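PDB 3QKX: uncharacterized HTH-type transcriptional regulator HI_0893 from Haemophilus influenzae, which probably binds cis-regulatory DNA as a dimeric, all-helical transcription factor of the TetR family. Local coordinates for residues D18-L26 and T101-L112; Q135-L143 and E180-K188. All coordinates share one frame; numbering follows the deposited sequence. Where two conformers were deposited one is given.

Interaction 1 of 2, residues D18-L26 and T101-L112; sequences DRLMAREGL and TILSNLKQYESL
The carboxylate oxygen OD1 of D18 is gripped by two donors from 101-112. Y109 OH reaches its syn lone pair at 2.7 Å, and N105 ND2 its anti lone pair at 3.2 Å. The contact is an interdomain helix packing of the TetR fold: helix 6-23, the first helix of the TetR-type helix-turn-helix domain, lies against helix 100-109 of the C-terminal domain. The local axes cross at 75° and approach to 8.9 Å, with the D18 side chain as a knob in the hole formed by T101, I102, N105 and Y109. N105 leaves its helix with CG beside the backbone N (chi1 -64°), which directs the amide at the opposing backbone. Its plane is only 5° from that of the D18 carboxylate, and ND2 also donates to D18 O at 2.9 Å. With both acceptors close to the amide plane, these two bonds fix the amide's rotation. ND2 thus ties the D18 side chain to its own carbonyl; D18 O also accepts from A22 N, giving it two donors. The other carboxylate oxygen, OD2, forms a salt bridge with R62, whose positive charge would favour an ionised carboxylate. Selenomethionine M21 packs over the N105 amide, and its SE lies obliquely beside the Y109 ring, 4.1 Å from CE1, a Met-aromatic contact. F59 of helix 52-72 touches both D18 and M21. The extended Q108 side chain spans two backbone groups, one in the last turn of helix 6-23 and one in the loop after it. Its NE2 bonds M21 O only weakly, whereas OE1 receives a nearly straight bond from L26 N at 3.2 Å. L26 then turns CD2 toward Q108 O, approaching it to 3.7 Å.

Interaction 2 of 2, residues Q135-L143 and E180-K188; sequences QKAGLLAEL and ERSWRAIQK. With SO4 (sulfate ion), chain D.
L140 sets CG beside its backbone N (chi1 -73°), while I186 places CG1 between its own N and carbonyl carbon (chi1 59°); these rotations lay the two side chains alongside each other, pointing the same way, with L140 CD2 3.9 Å from I186 CD1. The backbones meet in a single beta bridge pairing L140 with Q187. Its two bonds flank that pair: K188 N donates to L139 O at 2.8 Å, and A141 N to I186 O at 3.0 Å. This is the pattern of an antiparallel, non-hydrogen-bonded pair, formed in a largely helical C-terminal domain by the chain just after helix 126-137 and the C-terminal residues 186-188. Both bonds are fairly straight at hydrogen, yet the A141 donor stands above the I186 carbonyl plane rather than on a lone pair. G138, with positive phi, completes a Schellman motif that ends helix 126-137 and turns the chain toward the bridge. W183 flanks the leucines: L140 CD2 approaches CZ3 obliquely to 4.0 Å, and L139 CD2 comes to the ring edge. Further back on the last helix, R184 grips E180 side-on, NE and NH2 each taking one carboxylate oxygen. R184 NH2 also lies over the centre of the R181 guanidinium. R181 uses NE and NH2 to bind a sulfate, probably from the crystallisation liquor and also bonded by S177, and its NH1 reaches A185 O and Q187 O of the second subunit. These acceptors lie in the second subunit's C-terminal residues, so the tail takes part in the dimer interface. The aliphatic part of K188 runs back along residues 138-140, bringing CD to 3.4 Å from G138 O.

How the interactions relate
From the N terminus, helix 6-23 supplies the first half of interaction 1, which closes when 101-112 returns to it after 74 intervening residues, mostly helical. That loop includes the predicted helix-turn-helix and helices 52-72 and 81-98, and the contact joins the TetR-type helix-turn-helix domain, which holds 18-26, to the C-terminal domain, which holds 101-112. Interaction 2 opens only later, on helix 126-137, and closes over a shorter loop of 36 residues at the C terminus, within the C-terminal domain. The loops therefore run in series, neither nested nor crossed. Their centres lie 33 Å apart on opposite sides of the chain's centre, without touching, though each has residues near the second subunit.

Interaction 1 of 2, residues D18-L26 and T101-L112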
# COMPACT_ATOMS: atom_id res chain seq x y z
N ASP A 18 4.43 17.89 -4.98
CA ASP A 18 4.94 16.77 -4.20
C ASP A 18 5.37 17.19 -2.79
O ASP A 18 4.90 16.63 -1.80
CB ASP A 18 6.13 16.13 -4.91
CG ASP A 18 5.75 14.97 -5.77
OD1 ASP A 18 4.99 14.08 -5.30
OD2 ASP A 18 6.27 14.89 -6.89
N ARG A 19 6.24 18.20 -2.72
CA ARG A 19 6.80 18.64 -1.43
C ARG A 19 5.74 19.11 -0.45
O ARG A 19 5.73 18.67 0.69
CB ARG A 19 7.82 19.76 -1.64
CG ARG A 19 9.10 19.31 -2.33
CD ARG A 19 10.16 20.42 -2.35
NE ARG A 19 10.63 20.61 -3.72
CZ ARG A 19 10.35 21.63 -4.54
NH1 ARG A 19 9.66 22.71 -4.14
NH2 ARG A 19 10.83 21.60 -5.78
N LEU A 20 4.86 19.99 -0.90
CA LEU A 20 3.80 20.53 -0.04
C LEU A 20 2.82 19.40 0.36
O LEU A 20 2.29 19.38 1.48
CB LEU A 20 3.07 21.71 -0.72
CG LEU A 20 2.51 22.83 0.17
N MSE A 21 2.67 18.41 -0.52
CA MSE A 21 1.86 17.23 -0.19
C MSE A 21 2.54 16.31 0.85
O MSE A 21 1.86 15.72 1.68
CB MSE A 21 1.54 16.43 -1.46
CG MSE A 21 0.33 15.55 -1.33
SE MSE A 21 0.13 14.43 -2.87
CE MSE A 21 -0.18 15.77 -4.20
N ALA A 22 3.86 16.18 0.78
CA ALA A 22 4.61 15.34 1.70
C ALA A 22 4.74 15.98 3.10
O ALA A 22 4.67 15.28 4.12
CB ALA A 22 5.98 15.03 1.12
N ARG A 23 4.90 17.31 3.15
CA ARG A 23 5.12 18.01 4.44
C ARG A 23 3.82 18.37 5.18
O ARG A 23 3.64 17.99 6.36
CB ARG A 23 5.96 19.27 4.22
CG ARG A 23 7.37 18.97 3.71
CD ARG A 23 8.26 20.21 3.75
NE ARG A 23 9.23 20.21 2.63
CZ ARG A 23 9.85 21.29 2.14
NH1 ARG A 23 9.64 22.52 2.65
NH2 ARG A 23 10.70 21.16 1.13
N GLU A 24 2.95 19.12 4.51
CA GLU A 24 1.58 19.35 4.97
C GLU A 24 0.71 18.29 4.29
O GLU A 24 1.23 17.45 3.56
CB GLU A 24 1.12 20.75 4.58
CG GLU A 24 2.07 21.88 5.02
CD GLU A 24 1.68 23.24 4.47
OE1 GLU A 24 1.87 23.48 3.25
OE2 GLU A 24 1.21 24.08 5.25
N GLY A 25 -0.61 18.31 4.52
CA GLY A 25 -1.53 17.36 3.84
C GLY A 25 -1.95 17.81 2.43
O GLY A 25 -1.89 18.99 2.11
N LEU A 26 -2.39 16.85 1.60
CA LEU A 26 -3.07 17.14 0.31
C LEU A 26 -4.27 18.09 0.45
O LEU A 26 -4.48 18.96 -0.40
CB LEU A 26 -3.53 15.83 -0.36
CG LEU A 26 -4.45 15.86 -1.59
CD1 LEU A 26 -3.93 16.80 -2.65
CD2 LEU A 26 -4.60 14.47 -2.16
N THR A 101 10.02 11.56 -1.06
CA THR A 101 8.85 12.44 -1.16
C THR A 101 7.76 11.81 -2.05
O THR A 101 6.57 11.85 -1.72
CB THR A 101 9.27 13.85 -1.67
OG1 THR A 101 8.18 14.77 -1.52
CG2 THR A 101 9.78 13.81 -3.16
N ILE A 102 8.16 11.13 -3.11
CA ILE A 102 7.22 10.39 -3.94
C ILE A 102 6.67 9.21 -3.15
O ILE A 102 5.47 8.92 -3.19
CB ILE A 102 7.88 9.89 -5.26
CG1 ILE A 102 8.34 11.06 -6.13
CG2 ILE A 102 6.93 9.00 -6.05
CD1 ILE A 102 7.22 11.85 -6.73
N LEU A 103 7.55 8.53 -2.42
CA LEU A 103 7.14 7.39 -1.58
C LEU A 103 6.06 7.79 -0.54
O LEU A 103 5.08 7.08 -0.39
CB LEU A 103 8.37 6.75 -0.90
CG LEU A 103 8.15 5.58 0.03
CD1 LEU A 103 7.67 4.37 -0.75
CD2 LEU A 103 9.43 5.30 0.82
N SER A 104 6.24 8.93 0.14
CA SER A 104 5.22 9.41 1.09
C SER A 104 3.88 9.63 0.42
O SER A 104 2.84 9.28 0.96
CB SER A 104 5.63 10.74 1.72
OG SER A 104 6.84 10.63 2.43
N ASN A 105 3.89 10.25 -0.75
CA ASN A 105 2.65 10.62 -1.41
C ASN A 105 1.93 9.46 -2.13
O ASN A 105 0.74 9.57 -2.41
CB ASN A 105 2.89 11.81 -2.35
CG ASN A 105 3.33 13.05 -1.61
OD1 ASN A 105 2.99 13.24 -0.45
ND2 ASN A 105 4.07 13.92 -2.29
N LEU A 106 2.63 8.34 -2.39
CA LEU A 106 2.00 7.14 -2.99
C LEU A 106 0.58 6.85 -2.46
O LEU A 106 -0.34 6.57 -3.24
CB LEU A 106 2.85 5.90 -2.73
CG LEU A 106 4.07 5.61 -3.60
CD1 LEU A 106 4.74 4.32 -3.11
CD2 LEU A 106 3.69 5.50 -5.05
N LYS A 107 0.43 6.91 -1.14
CA LYS A 107 -0.85 6.59 -0.52
C LYS A 107 -1.87 7.69 -0.87
O LYS A 107 -2.92 7.41 -1.49
CB LYS A 107 -0.68 6.47 1.00
CG LYS A 107 0.28 5.31 1.43
N GLN A 108 -1.51 8.93 -0.56
CA GLN A 108 -2.35 10.09 -0.87
C GLN A 108 -2.68 10.29 -2.38
O GLN A 108 -3.64 10.97 -2.70
CB GLN A 108 -1.73 11.37 -0.31
CG GLN A 108 -1.79 11.51 1.20
CD GLN A 108 -1.12 12.78 1.69
OE1 GLN A 108 -1.78 13.72 2.12
NE2 GLN A 108 0.20 12.82 1.60
N TYR A 109 -1.88 9.72 -3.29
CA TYR A 109 -2.16 9.82 -4.74
C TYR A 109 -3.53 9.25 -5.15
O TYR A 109 -4.17 9.81 -6.03
CB TYR A 109 -1.07 9.13 -5.59
CG TYR A 109 0.29 9.82 -5.70
CD1 TYR A 109 0.47 11.20 -5.47
CD2 TYR A 109 1.41 9.09 -6.11
CE1 TYR A 109 1.73 11.80 -5.59
CE2 TYR A 109 2.66 9.68 -6.24
CZ TYR A 109 2.81 11.04 -5.97
OH TYR A 109 4.05 11.64 -6.09
N GLU A 110 -3.95 8.15 -4.51
CA GLU A 110 -5.23 7.49 -4.87
C GLU A 110 -6.48 8.37 -4.66
O GLU A 110 -7.51 8.12 -5.29
CB GLU A 110 -5.40 6.17 -4.13
CG GLU A 110 -4.54 5.04 -4.70
CD GLU A 110 -4.46 3.81 -3.78
OE1 GLU A 110 -5.33 3.68 -2.88
OE2 GLU A 110 -3.53 2.99 -3.97
N SER A 111 -6.37 9.40 -3.82
CA SER A 111 -7.43 10.43 -3.69
C SER A 111 -7.50 11.44 -4.87
O SER A 111 -8.46 12.23 -4.93
CB SER A 111 -7.26 11.20 -2.38
OG SER A 111 -7.30 10.34 -1.26
N LEU A 112 -6.52 11.43 -5.78
CA LEU A 112 -6.50 12.39 -6.89
C LEU A 112 -7.56 12.05 -7.95
O LEU A 112 -7.80 10.87 -8.21
CB LEU A 112 -5.11 12.42 -7.57
CG LEU A 112 -3.91 12.92 -6.77
CD1 LEU A 112 -2.62 12.64 -7.52
CD2 LEU A 112 -4.04 14.39 -6.48

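Interaction 2 of 2, residues Q135-L143 and E180-K188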
# COMPACT_ATOMS: atom_id res chain seq x y z
N GLN A 135 3.92 -14.65 -20.98
CA GLN A 135 2.81 -15.63 -21.04
C GLN A 135 2.82 -16.38 -22.35
O GLN A 135 2.68 -17.59 -22.36
CB GLN A 135 1.44 -14.98 -20.85
CG GLN A 135 1.09 -14.71 -19.40
CD GLN A 135 -0.16 -13.87 -19.23
OE1 GLN A 135 -0.58 -13.13 -20.14
NE2 GLN A 135 -0.80 -14.00 -18.06
N LYS A 136 3.01 -15.64 -23.44
CA LYS A 136 3.17 -16.19 -24.80
C LYS A 136 4.31 -17.20 -24.87
O LYS A 136 4.18 -18.21 -25.54
CB LYS A 136 3.41 -15.02 -25.79
CG LYS A 136 3.59 -15.39 -27.27
CD LYS A 136 3.68 -14.12 -28.16
N ALA A 137 5.42 -16.93 -24.18
CA ALA A 137 6.57 -17.86 -24.11
C ALA A 137 6.33 -19.11 -23.23
O ALA A 137 7.02 -20.11 -23.36
CB ALA A 137 7.80 -17.12 -23.62
N GLY A 138 5.39 -19.01 -22.30
CA GLY A 138 4.99 -20.12 -21.45
C GLY A 138 5.52 -20.05 -20.03
O GLY A 138 5.47 -21.03 -19.34
N LEU A 139 5.98 -18.87 -19.58
CA LEU A 139 6.71 -18.74 -18.29
C LEU A 139 5.86 -18.46 -17.07
O LEU A 139 6.25 -18.86 -15.96
CB LEU A 139 7.74 -17.62 -18.34
CG LEU A 139 9.09 -18.02 -18.87
CD1 LEU A 139 8.97 -18.26 -20.37
CD2 LEU A 139 10.08 -16.96 -18.55
N LEU A 140 4.75 -17.73 -17.27
CA LEU A 140 4.01 -17.12 -16.19
C LEU A 140 2.67 -17.78 -15.97
O LEU A 140 2.12 -18.37 -16.87
CB LEU A 140 3.77 -15.65 -16.51
CG LEU A 140 4.94 -14.67 -16.43
CD1 LEU A 140 4.37 -13.27 -16.36
CD2 LEU A 140 5.82 -14.93 -15.24
N ALA A 141 2.11 -17.62 -14.76
CA ALA A 141 0.75 -18.09 -14.44
C ALA A 141 -0.29 -17.42 -15.33
O ALA A 141 -0.12 -16.27 -15.71
CB ALA A 141 0.43 -17.82 -13.00
N GLU A 142 -1.36 -18.14 -15.66
CA GLU A 142 -2.50 -17.56 -16.40
C GLU A 142 -3.47 -16.85 -15.42
O GLU A 142 -4.56 -17.32 -15.13
CB GLU A 142 -3.19 -18.61 -17.31
CG GLU A 142 -2.50 -18.77 -18.74
CD GLU A 142 -3.28 -19.70 -19.71
N LEU A 143 -3.01 -15.72 -14.91
CA LEU A 143 -3.76 -14.83 -14.03
C LEU A 143 -3.70 -13.46 -14.67
O LEU A 143 -2.74 -13.15 -15.38
CB LEU A 143 -3.09 -14.79 -12.66
CG LEU A 143 -3.15 -16.10 -11.87
CD1 LEU A 143 -2.16 -16.11 -10.73
CD2 LEU A 143 -4.59 -16.33 -11.37
N GLU A 180 13.87 -12.71 -6.40
CA GLU A 180 13.74 -14.08 -6.87
C GLU A 180 12.49 -14.76 -6.35
O GLU A 180 11.84 -15.51 -7.06
CB GLU A 180 14.96 -14.90 -6.46
CG GLU A 180 15.01 -16.29 -7.10
CD GLU A 180 14.33 -17.37 -6.27
OE1 GLU A 180 14.59 -17.44 -5.04
OE2 GLU A 180 13.53 -18.15 -6.84
N ARG A 181 12.16 -14.51 -5.09
CA ARG A 181 11.00 -15.16 -4.47
C ARG A 181 9.70 -14.55 -4.95
O ARG A 181 8.73 -15.29 -5.15
CB ARG A 181 11.12 -15.10 -2.97
CG ARG A 181 12.15 -16.08 -2.48
CD ARG A 181 12.39 -15.98 -1.03
NE ARG A 181 13.28 -17.03 -0.58
CZ ARG A 181 12.94 -18.31 -0.40
NH1 ARG A 181 11.70 -18.74 -0.65
NH2 ARG A 181 13.85 -19.17 0.03
N SER A 182 9.65 -13.24 -5.14
CA SER A 182 8.44 -12.61 -5.70
C SER A 182 8.18 -13.08 -7.15
O SER A 182 7.03 -13.27 -7.56
CB SER A 182 8.56 -11.10 -5.64
OG SER A 182 9.61 -10.69 -6.47
N TRP A 183 9.26 -13.26 -7.91
CA TRP A 183 9.22 -13.88 -9.25
C TRP A 183 8.67 -15.28 -9.18
O TRP A 183 7.83 -15.65 -9.98
CB TRP A 183 10.62 -13.92 -9.82
CG TRP A 183 10.79 -14.70 -11.11
CD1 TRP A 183 11.52 -15.83 -11.27
CD2 TRP A 183 10.35 -14.32 -12.40
NE1 TRP A 183 11.52 -16.21 -12.58
CE2 TRP A 183 10.81 -15.29 -13.30
CE3 TRP A 183 9.59 -13.26 -12.88
CZ2 TRP A 183 10.53 -15.25 -14.65
CZ3 TRP A 183 9.31 -13.22 -14.23
CH2 TRP A 183 9.77 -14.21 -15.10
N ARG A 184 9.15 -16.03 -8.20
CA ARG A 184 8.74 -17.42 -7.99
C ARG A 184 7.21 -17.54 -7.88
O ARG A 184 6.62 -18.49 -8.39
CB ARG A 184 9.39 -17.96 -6.73
CG ARG A 184 9.49 -19.42 -6.67
CD ARG A 184 9.99 -19.90 -5.33
NE ARG A 184 11.40 -19.56 -5.05
CZ ARG A 184 12.10 -20.06 -4.02
NH1 ARG A 184 11.52 -20.90 -3.15
NH2 ARG A 184 13.37 -19.72 -3.83
N ALA A 185 6.59 -16.56 -7.22
CA ALA A 185 5.14 -16.53 -7.03
C ALA A 185 4.32 -16.45 -8.33
O ALA A 185 3.15 -16.85 -8.34
CB ALA A 185 4.78 -15.34 -6.13
N ILE A 186 4.90 -15.92 -9.40
CA ILE A 186 4.17 -15.78 -10.68
C ILE A 186 4.65 -16.72 -11.78
O ILE A 186 4.21 -16.57 -12.92
CB ILE A 186 4.12 -14.32 -11.21
CG1 ILE A 186 5.51 -13.77 -11.44
CG2 ILE A 186 3.35 -13.45 -10.26
CD1 ILE A 186 5.51 -12.50 -12.21
N GLN A 187 5.51 -17.69 -11.45
CA GLN A 187 5.97 -18.67 -12.44
C GLN A 187 4.86 -19.67 -12.72
O GLN A 187 4.08 -20.03 -11.82
CB GLN A 187 7.24 -19.40 -11.97
CG GLN A 187 8.44 -18.48 -11.72
CD GLN A 187 9.78 -19.24 -11.73
OE1 GLN A 187 10.39 -19.42 -12.78
NE2 GLN A 187 10.24 -19.66 -10.54
N LYS A 188 4.78 -20.14 -13.97
CA LYS A 188 3.71 -21.10 -14.34
C LYS A 188 3.80 -22.33 -13.47
O LYS A 188 4.92 -22.76 -13.12
CB LYS A 188 3.81 -21.50 -15.81
CG LYS A 188 2.56 -22.15 -16.38
CD LYS A 188 2.57 -22.11 -17.90
CE LYS A 188 1.19 -22.44 -18.49
NZ LYS A 188 0.74 -23.87 -18.27
OXT LYS A 188 2.78 -22.89 -13.07
S SO4 D . 16.84 -17.97 -0.34
O1 SO4 D . 16.66 -19.14 -1.22
O2 SO4 D . 16.24 -18.21 0.97
O3 SO4 D . 16.31 -16.77 -0.99
O4 SO4 D . 18.27 -17.77 -0.12